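Local atomic coordinates of 11S globulin (Wrightia tinctoria, PDB entry 5WXU), a protein that probably serves as a seed storage protein, a hexameric nutrient reservoir of the 11S globulin family that also binds the plant hormone auxin. Residues V116-P121 and A164-W169. Sequence-based numbering, arbitrary orientation.
Sequences VFPGCP and AGIVHW. With IAC (1H-indol-3-ylacetic acid), chain S; PO4 (phosphate ion), chain N.
Val116 and Val167 lie opposite each other with their backbones joined by one direct hydrogen bond, Val116 N to Val167 O at 2.9 Å, and by a bridging water. That water donates to Val116 O and accepts from Val167 N, taking the place of a direct bond between these two atoms, which lie 4.2 Å apart. The valine side chains approach through their CB atoms, also 4.2 Å apart. Ile166 packs its CG2 against Val116 O (3.3 Å). Its CG1 stands anti to the carbonyl carbon (chi1 -66°), and CD1 ends 3.9 Å from Phe117 CD1, meeting the ring obliquely, and 4.0 Å from Pro118 CD. This junction belongs to the N-terminal cupin domain, where strands 110-115 and 168-172 pair antiparallel and the contact carries that pairing on by one more residue pair. Beyond it, a type II turn from Phe117 to Cys120, with Gly119 at its third position, leads to the auxin: Gly119 O lies 3.2 Å from C5 of the indole. Cys120 is disulfide-bonded to Cys291. The His168 side chain ends away from 116-121, its ND1 donating to Ile166 O (3.1 Å) and NE2 to O2 of a phosphate ion, probably from the crystallisation liquor, with an N-H...O angle of 161°. A leucine in its place would probably leave Ile166 O without this donor and the phosphate with one hydrogen-bond partner fewer beside His85, Ser96, Asn98 and Arg199.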
loop_
_atom_site.group_PDB
_atom_site.type_symbol
_atom_site.label_atom_id
_atom_site.label_comp_id
_atom_site.label_asym_id
_atom_site.label_seq_id
_atom_site.Cartn_x
_atom_site.Cartn_y
_atom_site.Cartn_z
ATOM N N VAL B 116 -23.373 -8.373 -10.305
ATOM C CA VAL B 116 -23.413 -9.267 -9.174
ATOM C C VAL B 116 -22.016 -9.424 -8.551
ATOM O O VAL B 116 -21.077 -9.848 -9.257
ATOM C CB VAL B 116 -23.971 -10.652 -9.544
ATOM C CG1 VAL B 116 -23.899 -11.570 -8.337
ATOM C CG2 VAL B 116 -25.412 -10.502 -10.045
ATOM N N PHE B 117 -21.963 -9.135 -7.243
ATOM C CA PHE B 117 -20.836 -9.412 -6.401
ATOM C C PHE B 117 -21.021 -10.659 -5.562
ATOM O O PHE B 117 -21.810 -10.650 -4.610
ATOM C CB PHE B 117 -20.443 -8.173 -5.586
ATOM C CG PHE B 117 -19.887 -7.093 -6.489
ATOM C CD1 PHE B 117 -18.609 -7.242 -7.054
ATOM C CD2 PHE B 117 -20.701 -6.099 -6.966
ATOM C CE1 PHE B 117 -18.111 -6.291 -7.954
ATOM C CE2 PHE B 117 -20.218 -5.160 -7.861
ATOM C CZ PHE B 117 -18.935 -5.246 -8.345
ATOM N N PRO B 118 -20.274 -11.714 -5.913
ATOM C CA PRO B 118 -20.501 -12.997 -5.251
ATOM C C PRO B 118 -20.119 -12.989 -3.814
ATOM O O PRO B 118 -18.999 -12.511 -3.421
ATOM C CB PRO B 118 -19.655 -13.987 -6.057
ATOM C CG PRO B 118 -18.776 -13.194 -6.901
ATOM C CD PRO B 118 -19.202 -11.790 -6.933
ATOM N N GLY B 119 -21.083 -13.427 -2.990
ATOM C CA GLY B 119 -20.875 -13.519 -1.546
ATOM C C GLY B 119 -21.386 -12.287 -0.788
ATOM O O GLY B 119 -21.180 -12.151 0.434
ATOM N N CYS B 120 -21.968 -11.350 -1.535
ATOM C CA CYS B 120 -22.613 -10.180 -0.977
ATOM C C CYS B 120 -24.085 -10.538 -0.845
ATOM O O CYS B 120 -24.591 -11.269 -1.707
ATOM C CB CYS B 120 -22.498 -8.950 -1.887
ATOM S SG CYS B 120 -20.826 -8.195 -1.771
ATOM N N PRO B 121 -24.734 -10.040 0.254
ATOM C CA PRO B 121 -26.164 -10.312 0.423
ATOM C C PRO B 121 -27.060 -9.501 -0.496
ATOM O O PRO B 121 -26.680 -8.501 -1.065
ATOM C CB PRO B 121 -26.418 -9.943 1.901
ATOM C CG PRO B 121 -25.491 -8.843 2.173
ATOM C CD PRO B 121 -24.245 -9.223 1.388
ATOM N N ALA B 164 -13.571 -8.329 -14.752
ATOM C CA ALA B 164 -13.679 -9.669 -15.318
ATOM C C ALA B 164 -14.354 -10.596 -14.345
ATOM O O ALA B 164 -14.156 -10.504 -13.118
ATOM C CB ALA B 164 -12.319 -10.259 -15.714
ATOM N N GLY B 165 -15.177 -11.508 -14.886
ATOM C CA GLY B 165 -15.756 -12.566 -14.100
ATOM C C GLY B 165 -17.073 -12.262 -13.470
ATOM O O GLY B 165 -17.681 -13.159 -12.878
ATOM N N ILE B 166 -17.436 -10.982 -13.473
ATOM C CA ILE B 166 -18.603 -10.486 -12.785
ATOM C C ILE B 166 -19.825 -10.566 -13.746
ATOM O O ILE B 166 -19.789 -10.056 -14.843
ATOM C CB ILE B 166 -18.381 -9.058 -12.333
ATOM C CG1 ILE B 166 -17.264 -9.060 -11.263
ATOM C CG2 ILE B 166 -19.690 -8.383 -11.861
ATOM C CD1 ILE B 166 -17.616 -9.721 -9.946
ATOM N N VAL B 167 -20.908 -11.168 -13.264
ATOM C CA VAL B 167 -22.180 -11.179 -14.027
ATOM C C VAL B 167 -22.807 -9.780 -14.100
ATOM O O VAL B 167 -23.002 -9.137 -13.095
ATOM C CB VAL B 167 -23.153 -12.171 -13.403
ATOM C CG1 VAL B 167 -24.590 -12.132 -14.076
ATOM C CG2 VAL B 167 -22.641 -13.595 -13.443
ATOM N N HIS B 168 -23.239 -9.410 -15.295
ATOM C CA HIS B 168 -23.916 -8.157 -15.453
ATOM C C HIS B 168 -25.048 -8.325 -16.512
ATOM O O HIS B 168 -25.005 -9.197 -17.320
ATOM C CB HIS B 168 -22.967 -7.084 -15.877
ATOM C CG HIS B 168 -22.178 -7.439 -17.110
ATOM N ND1 HIS B 168 -21.038 -8.213 -17.043
ATOM C CD2 HIS B 168 -22.439 -7.263 -18.428
ATOM C CE1 HIS B 168 -20.604 -8.441 -18.273
ATOM N NE2 HIS B 168 -21.439 -7.871 -19.130
ATOM N N TRP B 169 -26.004 -7.425 -16.454
ATOM C CA TRP B 169 -27.169 -7.468 -17.348
ATOM C C TRP B 169 -27.706 -6.103 -17.460
ATOM O O TRP B 169 -27.376 -5.239 -16.668
ATOM C CB TRP B 169 -28.260 -8.438 -16.849
ATOM C CG TRP B 169 -28.811 -8.159 -15.472
ATOM C CD1 TRP B 169 -28.334 -8.677 -14.261
ATOM C CD2 TRP B 169 -29.888 -7.295 -15.095
ATOM N NE1 TRP B 169 -29.018 -8.181 -13.196
ATOM C CE2 TRP B 169 -29.998 -7.342 -13.663
ATOM C CE3 TRP B 169 -30.786 -6.472 -15.809
ATOM C CZ2 TRP B 169 -30.895 -6.589 -12.954
ATOM C CZ3 TRP B 169 -31.714 -5.802 -15.089
ATOM C CH2 TRP B 169 -31.812 -5.860 -13.715
HETATM C C IAC S . -24.399 -13.022 2.932
HETATM C C1 IAC S . -25.710 -13.640 3.202
HETATM C C2 IAC S . -26.365 -14.438 2.285
HETATM C C3 IAC S . -25.731 -14.692 1.094
HETATM C C4 IAC S . -24.479 -14.119 0.817
HETATM C C5 IAC S . -23.827 -13.300 1.722
HETATM C C7 IAC S . -26.049 -13.195 4.541
HETATM C C8 IAC S . -25.005 -12.363 4.956
HETATM C C17 IAC S . -27.335 -13.553 5.269
HETATM C C18 IAC S . -27.160 -14.306 6.572
HETATM N N IAC S . -24.026 -12.307 4.007
HETATM O O2 IAC S . -26.105 -14.167 7.220
HETATM O O3 IAC S . -28.138 -14.897 7.081
HETATM P P PO4 N . -20.856 -8.435 -22.859
HETATM O O1 PO4 N . -20.898 -10.018 -22.564
HETATM O O2 PO4 N . -21.574 -7.441 -21.960
HETATM O O3 PO4 N . -19.441 -7.951 -22.515
HETATM O O4 PO4 N . -20.896 -8.021 -24.331
HETATM O O HOH W 1 -20.951 -12.112 -10.633
#